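Local coordinates for protein sortase SrtE1 (Streptomyces coelicolor, PDB 5CUW) that attaches surface proteins to the cell wall as a class E sortase, a membrane-bound cysteine transpeptidase that cleaves LAXTG- and LPXTG-type sorting signals, at residues V63-M68 with A92-T97; I54-S59 with V69-E74; L43-L48 with E100-I105. All blocks are in the same frame, centred on the assembly; numbering follows the deposited sequence.

All three contacts lie in the catalytic domain, inferred to be extracellular, on the strand-rich sortase barrel. Contacts 1 and 2 have centres about 11 Å apart and alternate along the chain: strand 50-56, helix 60-64, strand 69-71, then the loop after strand 87-92. Contact 3 begins earlier, at strand 39-45, and ends later, at 100-105, so it encloses both; its centre is about 12 Å from that of contact 1 and about 17 Å from that of contact 2. Strands 39-45, 50-56, 69-71 and 87-92 are successive neighbours in one sheet. The loop that follows 87-92 carries His94, inferred to be an active-site residue, and takes part in contacts 1 and 3.

Contact 1: V63-M68 with A92-T97; sequences VLDRGM and AGHRNT
Leu64 and Asp65, where helix 60-64 ends, meet His94 with two quite different side chains. The Leu64 CB lies over one face of the His94 imidazole, a CH-pi contact 4.0 Å from the ring centroid but shifted toward the rim, where NE2 is the nearest ring atom. The first torsion (chi1 -44°) sets CG beside the backbone N, and from there the CD2 methyl reaches back to the strand end, 3.4 Å from Ala92 O. Thr97 OG1 lies above the opposite face of the imidazole, so the ring is held between the leucine and its own loop.

The helix ends in a Schellman motif: Gly67, with positive phi, gives its N to Leu64 O, while Met68 N reaches back to Val63 O. Asp65, the second residue of the type I turn Leu64 to Gly67, lies at the edge of the imidazole. His94 NE2 donates to Asp65 OD1 at 2.8 Å, almost straight (170°) and in the ring plane, with carboxylate and ring nearly coplanar. His94 is the inferred active-site histidine of the sortase, its side chain about 6 Å from that of Cys163, and the carboxylate would help fix its ring rotation. CD2 of His94 also passes 3.2 Å from Leu64 O. A water joins the backbones, donating to Met68 O and accepting from His94 N at 2.9 Å.

Contact 2: I54-S59 with V69-E74; sequences IAEGIS and VGHYAE
Ile54 and Val69 begin a short parallel pairing in which the two strands are closely packed. Ala55 bonds to the residues either side of Gly70: its N donates to Val69 O at 2.9 Å, and its O accepts from His71 N in a nearly straight bond. Gly57 N continues the pairing to His71 O, but with a more bent angle of 138°. On the face shared with Glu56 and His71, Ile54 CG1 packs on Val69 CG2 at 3.6 Å, and Phe40, Phe89 and Leu91 of the flanking strands close over the group. The backbones come close at Gly70, whose CA lies 3.3 Å from Gly57 O, an oxygen that is buried and has no hydrogen-bonding partner in the model.

At the C-terminal end of the pairing the contact turns polar, and with partly exposed Glu56, Ile58 and Ala73 it becomes more open. Glu56 has CG anti to the backbone N and its chain bends at chi2, laying it alongside buried His71. His71 ND1 donates to Glu56 OE1 at 2.7 Å, near the imidazole plane and on the syn side of the carboxylate but somewhat out of its plane, the two groups being turned 35° apart. Thr79 OG1 takes up NE2, so both ring nitrogens have partners. Glu56 OE2 instead lies by Ala73 CB and makes a long, weak ion pair with Lys78. Past the strands, Ile58 puts CG2 over the centre of the Tyr72 ring, 4.1 Å from its centroid, while CD1 touches CE2 at 3.6 Å. The Tyr72 hydroxyl is bonded to Thr161 OG1. Two parallel neighbouring strands linked through helix 60-64 make a beta-alpha-beta crossover, which here delivers Tyr72, a probable substrate-recognition residue of this sortase.

Contact 3: L43-L48 with E100-I105; sequences LHIPKL and EPFRYI
The end of barrel strand 39-45 and the turn after it meet the long loop between strands 87-92 and 113-117 here, with Leu43 against Phe102 and Leu48 against Tyr104 and Ile105. No hydrogen bond crosses between the two segments; the contact is apolar. Leu43 has CG anti to the backbone N (chi1 -176°), and its CD2 comes up to the edge of the Phe102 ring in the ring plane, 3.9 Å from CE1, the two side chains crossing at about a right angle. Ile45 CD1 adds a longer approach to the same CE1, at 4.4 Å.

Further along, Leu48 sits where the chain turns, its N bonded to Ile45 O. Both of its methyls lie 3.6 Å from the same atom, Tyr104 O, so the fork of the leucine faces that oxygen; Leu48 CD1 also packs on Ile105, 4.1 Å from Ile105 CG2. Tyr104 itself is exposed and contributes mainly its backbone and CB, whereas Phe102 and Ile105 are buried against Leu160 and Thr162 of strand 156-164.

Two overlapping type I turns, Glu100 to Arg103 and Phe102 to Ile105, shape the loop. Across the first, Arg103 NH1 forms a salt bridge to Glu100 OE1 at 3.0 Å, and Arg103 NE forms another with Glu166. Since Phe102 also bonds through its backbone to His94, this apolar seam ties the sortase beta barrel to the loop bearing the inferred active-site histidine.

Contact 1: V63-M68 with A92-T97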
loop_
_atom_site.group_PDB
_atom_site.type_symbol
_atom_site.label_atom_id
_atom_site.label_comp_id
_atom_site.label_asym_id
_atom_site.label_seq_id
_atom_site.Cartn_x
_atom_site.Cartn_y
_atom_site.Cartn_z
ATOM N N VAL A 63 4.439 -14.506 1.731
ATOM C CA VAL A 63 4.362 -13.225 1.045
ATOM C C VAL A 63 5.500 -12.269 1.441
ATOM O O VAL A 63 6.416 -12.059 0.650
ATOM C CB VAL A 63 3.000 -12.550 1.295
ATOM C CG1 VAL A 63 2.977 -11.142 0.703
ATOM C CG2 VAL A 63 1.868 -13.423 0.707
ATOM N N LEU A 64 5.459 -11.698 2.646
ATOM C CA LEU A 64 6.454 -10.673 3.004
ATOM C C LEU A 64 7.891 -11.201 2.988
ATOM O O LEU A 64 8.793 -10.512 2.523
ATOM C CB LEU A 64 6.151 -10.065 4.379
ATOM C CG LEU A 64 4.696 -9.698 4.674
ATOM C CD1 LEU A 64 4.584 -9.090 6.067
ATOM C CD2 LEU A 64 4.138 -8.756 3.614
ATOM N N ASP A 65 8.119 -12.413 3.488
ATOM C CA ASP A 65 9.473 -12.956 3.467
ATOM C C ASP A 65 9.879 -13.413 2.065
ATOM O O ASP A 65 11.006 -13.840 1.852
ATOM C CB ASP A 65 9.623 -14.123 4.448
ATOM C CG ASP A 65 9.593 -13.667 5.893
ATOM O OD1 ASP A 65 9.509 -12.441 6.130
ATOM O OD2 ASP A 65 9.657 -14.529 6.795
ATOM N N ARG A 66 8.961 -13.317 1.111
ATOM C CA ARG A 66 9.286 -13.666 -0.262
ATOM C C ARG A 66 9.609 -12.403 -1.048
ATOM O O ARG A 66 9.735 -12.435 -2.265
ATOM C CB ARG A 66 8.133 -14.426 -0.914
ATOM C CG ARG A 66 7.739 -15.693 -0.170
ATOM C CD ARG A 66 8.934 -16.614 0.015
ATOM N NE ARG A 66 9.606 -16.867 -1.255
ATOM C CZ ARG A 66 10.814 -17.407 -1.379
ATOM N NH1 ARG A 66 11.512 -17.764 -0.309
ATOM N NH2 ARG A 66 11.326 -17.585 -2.583
ATOM N N GLY A 67 9.738 -11.291 -0.335
ATOM C CA GLY A 67 10.064 -10.020 -0.955
ATOM C C GLY A 67 8.879 -9.353 -1.620
ATOM O O GLY A 67 9.066 -8.457 -2.439
ATOM N N MET A 68 7.659 -9.774 -1.277
ATOM C CA MET A 68 6.469 -9.157 -1.868
ATOM C C MET A 68 5.720 -8.297 -0.860
ATOM O O MET A 68 5.945 -8.414 0.340
ATOM C CB MET A 68 5.540 -10.232 -2.432
ATOM C CG MET A 68 6.209 -11.102 -3.478
ATOM S SD MET A 68 5.032 -12.189 -4.318
ATOM C CE MET A 68 4.877 -13.528 -3.133
ATOM N N ALA A 92 0.748 -4.238 3.151
ATOM C CA ALA A 92 1.805 -4.330 4.154
ATOM C C ALA A 92 3.097 -4.790 3.495
ATOM O O ALA A 92 3.081 -5.660 2.618
ATOM C CB ALA A 92 1.412 -5.281 5.272
ATOM N N GLY A 93 4.209 -4.196 3.918
ATOM C CA GLY A 93 5.520 -4.562 3.408
ATOM C C GLY A 93 6.604 -4.430 4.459
ATOM O O GLY A 93 6.455 -3.680 5.418
ATOM N N HIS A 94 7.699 -5.159 4.277
ATOM C CA HIS A 94 8.832 -5.103 5.195
ATOM C C HIS A 94 9.519 -3.740 5.191
ATOM O O HIS A 94 9.662 -3.096 4.139
ATOM C CB HIS A 94 9.878 -6.173 4.832
ATOM C CG HIS A 94 9.637 -7.510 5.463
ATOM N ND1 HIS A 94 9.070 -7.657 6.711
ATOM C CD2 HIS A 94 9.893 -8.762 5.019
ATOM C CE1 HIS A 94 8.987 -8.941 7.008
ATOM N NE2 HIS A 94 9.483 -9.633 5.998
ATOM N N ARG A 95 10.003 -3.343 6.361
ATOM C CA ARG A 95 10.805 -2.134 6.499
ATOM C C ARG A 95 12.286 -2.440 6.261
ATOM O O ARG A 95 13.010 -1.603 5.726
ATOM C CB ARG A 95 10.614 -1.521 7.891
ATOM C CG ARG A 95 11.298 -0.161 8.109
ATOM C CD ARG A 95 10.389 0.983 7.644
ATOM N NE ARG A 95 11.053 2.284 7.741
ATOM C CZ ARG A 95 11.085 3.025 8.842
ATOM N NH1 ARG A 95 10.483 2.598 9.945
ATOM N NH2 ARG A 95 11.727 4.190 8.844
ATOM N N ASN A 96 12.738 -3.630 6.654
ATOM C CA ASN A 96 14.183 -3.879 6.745
ATOM C C ASN A 96 14.803 -5.163 6.182
ATOM O O ASN A 96 16.022 -5.323 6.260
ATOM C CB ASN A 96 14.606 -3.807 8.206
ATOM C CG ASN A 96 14.651 -2.401 8.715
ATOM O OD1 ASN A 96 13.847 -2.016 9.560
ATOM N ND2 ASN A 96 15.596 -1.611 8.200
ATOM N N THR A 97 14.015 -6.087 5.654
ATOM C CA THR A 97 14.612 -7.281 5.051
ATOM C C THR A 97 13.959 -7.581 3.722
ATOM O O THR A 97 13.061 -6.858 3.296
ATOM C CB THR A 97 14.490 -8.530 5.950
ATOM O OG1 THR A 97 13.104 -8.818 6.184
ATOM C CG2 THR A 97 15.195 -8.313 7.282
HETATM O O HOH W 1 7.612 -7.081 2.077
#

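Contact 2: I54-S59 with V69-E74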
loop_
_atom_site.group_PDB
_atom_site.type_symbol
_atom_site.label_atom_id
_atom_site.label_comp_id
_atom_site.label_asym_id
_atom_site.label_seq_id
_atom_site.Cartn_x
_atom_site.Cartn_y
_atom_site.Cartn_z
ATOM N N ILE A 54 2.560 -7.462 -5.650
ATOM C CA ILE A 54 1.549 -7.552 -4.598
ATOM C C ILE A 54 0.925 -8.937 -4.625
ATOM O O ILE A 54 0.548 -9.425 -5.691
ATOM C CB ILE A 54 0.425 -6.493 -4.765
ATOM C CG1 ILE A 54 1.002 -5.086 -4.950
ATOM C CG2 ILE A 54 -0.558 -6.547 -3.579
ATOM C CD1 ILE A 54 -0.076 -4.028 -5.180
ATOM N N ALA A 55 0.833 -9.588 -3.471
ATOM C CA ALA A 55 0.193 -10.894 -3.409
ATOM C C ALA A 55 -0.996 -10.832 -2.461
ATOM O O ALA A 55 -1.117 -9.909 -1.674
ATOM C CB ALA A 55 1.177 -11.962 -2.969
ATOM N N GLU A 56 -1.880 -11.819 -2.536
ATOM C CA GLU A 56 -3.058 -11.829 -1.680
ATOM C C GLU A 56 -2.680 -12.344 -0.290
ATOM O O GLU A 56 -2.064 -13.399 -0.166
ATOM C CB GLU A 56 -4.165 -12.698 -2.303
ATOM C CG GLU A 56 -5.494 -12.677 -1.543
ATOM C CD GLU A 56 -6.236 -11.347 -1.659
ATOM O OE1 GLU A 56 -5.592 -10.317 -1.947
ATOM O OE2 GLU A 56 -7.472 -11.325 -1.462
ATOM N N GLY A 57 -3.039 -11.602 0.755
ATOM C CA GLY A 57 -2.743 -12.025 2.114
ATOM C C GLY A 57 -1.431 -11.467 2.626
ATOM O O GLY A 57 -0.573 -11.056 1.842
ATOM N N ILE A 58 -1.251 -11.458 3.939
ATOM C CA ILE A 58 -0.043 -10.837 4.494
ATOM C C ILE A 58 0.840 -11.810 5.257
ATOM O O ILE A 58 1.615 -11.403 6.124
ATOM C CB ILE A 58 -0.399 -9.662 5.427
ATOM C CG1 ILE A 58 -1.322 -10.134 6.545
ATOM C CG2 ILE A 58 -1.041 -8.532 4.639
ATOM C CD1 ILE A 58 -1.362 -9.182 7.712
ATOM N N SER A 59 0.726 -13.092 4.925
ATOM C CA SER A 59 1.579 -14.115 5.509
ATOM C C SER A 59 3.057 -13.741 5.403
ATOM O O SER A 59 3.513 -13.292 4.354
ATOM C CB SER A 59 1.344 -15.457 4.827
ATOM O OG SER A 59 2.409 -16.350 5.098
ATOM N N VAL A 69 4.838 -7.415 -1.330
ATOM C CA VAL A 69 3.972 -6.735 -0.392
ATOM C C VAL A 69 2.624 -7.435 -0.431
ATOM O O VAL A 69 2.260 -8.037 -1.445
ATOM C CB VAL A 69 3.802 -5.227 -0.668
ATOM C CG1 VAL A 69 5.148 -4.523 -0.646
ATOM C CG2 VAL A 69 3.060 -4.965 -1.965
ATOM N N GLY A 70 1.915 -7.371 0.692
ATOM C CA GLY A 70 0.710 -8.151 0.887
ATOM C C GLY A 70 -0.538 -7.313 1.002
ATOM O O GLY A 70 -0.569 -6.294 1.707
ATOM N N HIS A 71 -1.572 -7.754 0.296
ATOM C CA HIS A 71 -2.904 -7.170 0.393
ATOM C C HIS A 71 -3.670 -7.774 1.570
ATOM O O HIS A 71 -3.873 -8.985 1.628
ATOM C CB HIS A 71 -3.664 -7.392 -0.923
ATOM C CG HIS A 71 -5.095 -6.948 -0.887
ATOM N ND1 HIS A 71 -6.132 -7.753 -1.312
ATOM C CD2 HIS A 71 -5.662 -5.787 -0.479
ATOM C CE1 HIS A 71 -7.275 -7.102 -1.177
ATOM N NE2 HIS A 71 -7.020 -5.909 -0.667
ATOM N N TYR A 72 -4.101 -6.936 2.508
ATOM C CA TYR A 72 -4.841 -7.441 3.670
ATOM C C TYR A 72 -6.092 -8.155 3.168
ATOM O O TYR A 72 -6.918 -7.541 2.494
ATOM C CB TYR A 72 -5.212 -6.314 4.633
ATOM C CG TYR A 72 -4.058 -5.792 5.475
ATOM C CD1 TYR A 72 -3.261 -4.751 5.026
ATOM C CD2 TYR A 72 -3.786 -6.335 6.725
ATOM C CE1 TYR A 72 -2.225 -4.251 5.805
ATOM C CE2 TYR A 72 -2.746 -5.849 7.502
ATOM C CZ TYR A 72 -1.971 -4.810 7.032
ATOM O OH TYR A 72 -0.943 -4.323 7.796
ATOM N N ALA A 73 -6.215 -9.443 3.465
ATOM C CA ALA A 73 -7.286 -10.236 2.860
ATOM C C ALA A 73 -7.961 -11.251 3.776
ATOM O O ALA A 73 -8.882 -11.940 3.335
ATOM C CB ALA A 73 -6.754 -10.957 1.624
ATOM N N GLU A 74 -7.539 -11.354 5.032
ATOM C CA GLU A 74 -8.150 -12.345 5.924
ATOM C C GLU A 74 -8.503 -11.811 7.315
ATOM O O GLU A 74 -8.099 -10.714 7.693
ATOM C CB GLU A 74 -7.227 -13.557 6.066
#

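Contact 3: L43-L48 with E100-I105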
loop_
_atom_site.group_PDB
_atom_site.type_symbol
_atom_site.label_atom_id
_atom_site.label_comp_id
_atom_site.label_asym_id
_atom_site.label_seq_id
_atom_site.Cartn_x
_atom_site.Cartn_y
_atom_site.Cartn_z
ATOM N N LEU A 43 3.445 -3.109 -7.642
ATOM C CA LEU A 43 3.421 -1.781 -7.029
ATOM C C LEU A 43 4.674 -0.991 -7.426
ATOM O O LEU A 43 5.788 -1.491 -7.278
ATOM C CB LEU A 43 3.341 -1.888 -5.517
ATOM C CG LEU A 43 3.204 -0.562 -4.759
ATOM C CD1 LEU A 43 1.795 -0.006 -4.936
ATOM C CD2 LEU A 43 3.526 -0.750 -3.278
ATOM N N HIS A 44 4.485 0.230 -7.930
ATOM C CA HIS A 44 5.599 1.091 -8.320
ATOM C C HIS A 44 5.611 2.333 -7.443
ATOM O O HIS A 44 4.591 2.994 -7.300
ATOM C CB HIS A 44 5.508 1.535 -9.786
ATOM C CG HIS A 44 5.412 0.412 -10.774
ATOM N ND1 HIS A 44 6.470 0.033 -11.574
ATOM C CD2 HIS A 44 4.374 -0.388 -11.119
ATOM C CE1 HIS A 44 6.092 -0.962 -12.358
ATOM N NE2 HIS A 44 4.827 -1.238 -12.100
ATOM N N ILE A 45 6.762 2.660 -6.871
ATOM C CA ILE A 45 6.921 3.944 -6.187
ATOM C C ILE A 45 8.204 4.560 -6.722
ATOM O O ILE A 45 9.286 4.333 -6.175
ATOM C CB ILE A 45 6.973 3.801 -4.648
ATOM C CG1 ILE A 45 5.905 2.817 -4.163
ATOM C CG2 ILE A 45 6.763 5.155 -3.958
ATOM C CD1 ILE A 45 5.913 2.611 -2.673
ATOM N N PRO A 46 8.083 5.332 -7.816
ATOM C CA PRO A 46 9.208 5.902 -8.567
ATOM C C PRO A 46 10.178 6.709 -7.710
ATOM O O PRO A 46 11.374 6.650 -7.962
ATOM C CB PRO A 46 8.515 6.800 -9.597
ATOM C CG PRO A 46 7.212 6.131 -9.832
ATOM C CD PRO A 46 6.795 5.590 -8.487
ATOM N N LYS A 47 9.691 7.448 -6.724
ATOM C CA LYS A 47 10.597 8.258 -5.913
ATOM C C LYS A 47 11.552 7.383 -5.111
ATOM O O LYS A 47 12.690 7.781 -4.834
ATOM C CB LYS A 47 9.816 9.169 -4.963
ATOM C CG LYS A 47 10.692 10.155 -4.189
ATOM C CD LYS A 47 9.829 11.010 -3.284
ATOM C CE LYS A 47 10.605 12.120 -2.612
ATOM N NZ LYS A 47 9.714 12.861 -1.671
ATOM N N LEU A 48 11.082 6.195 -4.743
ATOM C CA LEU A 48 11.834 5.291 -3.883
ATOM C C LEU A 48 12.558 4.187 -4.671
ATOM O O LEU A 48 13.188 3.317 -4.074
ATOM C CB LEU A 48 10.891 4.663 -2.845
ATOM C CG LEU A 48 9.932 5.611 -2.114
ATOM C CD1 LEU A 48 9.145 4.879 -1.027
ATOM C CD2 LEU A 48 10.673 6.795 -1.528
ATOM N N GLU A 100 13.225 -5.022 1.311
ATOM C CA GLU A 100 12.737 -3.884 2.109
ATOM C C GLU A 100 12.009 -2.839 1.276
ATOM O O GLU A 100 12.447 -1.695 1.150
ATOM C CB GLU A 100 13.897 -3.244 2.880
ATOM C CG GLU A 100 15.213 -3.264 2.152
ATOM C CD GLU A 100 16.386 -2.964 3.068
ATOM O OE1 GLU A 100 17.180 -2.061 2.734
ATOM O OE2 GLU A 100 16.512 -3.634 4.118
ATOM N N PRO A 101 10.875 -3.241 0.696
ATOM C CA PRO A 101 10.125 -2.344 -0.183
ATOM C C PRO A 101 9.638 -1.062 0.522
ATOM O O PRO A 101 9.615 -0.007 -0.116
ATOM C CB PRO A 101 8.944 -3.209 -0.645
ATOM C CG PRO A 101 8.859 -4.334 0.353
ATOM C CD PRO A 101 10.246 -4.559 0.857
ATOM N N PHE A 102 9.261 -1.130 1.798
ATOM C CA PHE A 102 8.715 0.070 2.468
ATOM C C PHE A 102 9.701 0.744 3.418
ATOM O O PHE A 102 9.313 1.519 4.302
ATOM C CB PHE A 102 7.451 -0.274 3.240
ATOM C CG PHE A 102 6.267 -0.607 2.361
ATOM C CD1 PHE A 102 6.321 -0.415 0.993
ATOM C CD2 PHE A 102 5.093 -1.096 2.919
ATOM C CE1 PHE A 102 5.218 -0.717 0.186
ATOM C CE2 PHE A 102 3.986 -1.407 2.119
ATOM C CZ PHE A 102 4.052 -1.214 0.752
ATOM N N ARG A 103 10.979 0.448 3.253
ATOM C CA ARG A 103 11.967 1.040 4.146
ATOM C C ARG A 103 11.920 2.576 4.176
ATOM O O ARG A 103 12.116 3.190 5.233
ATOM C CB ARG A 103 13.369 0.590 3.760
ATOM C CG ARG A 103 14.407 1.077 4.745
ATOM C CD ARG A 103 15.773 0.496 4.482
ATOM N NE ARG A 103 16.690 0.882 5.552
ATOM C CZ ARG A 103 17.969 0.535 5.611
ATOM N NH1 ARG A 103 18.509 -0.220 4.655
ATOM N NH2 ARG A 103 18.708 0.941 6.633
ATOM N N TYR A 104 11.666 3.206 3.033
ATOM C CA TYR A 104 11.694 4.676 3.002
ATOM C C TYR A 104 10.355 5.333 2.637
ATOM O O TYR A 104 10.338 6.421 2.058
ATOM C CB TYR A 104 12.767 5.154 2.034
ATOM C CG TYR A 104 14.165 4.733 2.438
ATOM C CD1 TYR A 104 14.815 5.342 3.507
ATOM C CD2 TYR A 104 14.823 3.717 1.762
ATOM C CE1 TYR A 104 16.099 4.955 3.879
ATOM C CE2 TYR A 104 16.100 3.320 2.124
ATOM C CZ TYR A 104 16.730 3.941 3.181
ATOM O OH TYR A 104 17.992 3.534 3.531
ATOM N N ILE A 105 9.235 4.698 2.970
ATOM C CA ILE A 105 7.954 5.318 2.634
ATOM C C ILE A 105 7.730 6.588 3.459
ATOM O O ILE A 105 6.880 7.396 3.119
ATOM C CB ILE A 105 6.736 4.351 2.806
ATOM C CG1 ILE A 105 6.525 3.927 4.263
ATOM C CG2 ILE A 105 6.886 3.135 1.879
ATOM C CD1 ILE A 105 5.175 3.148 4.494
#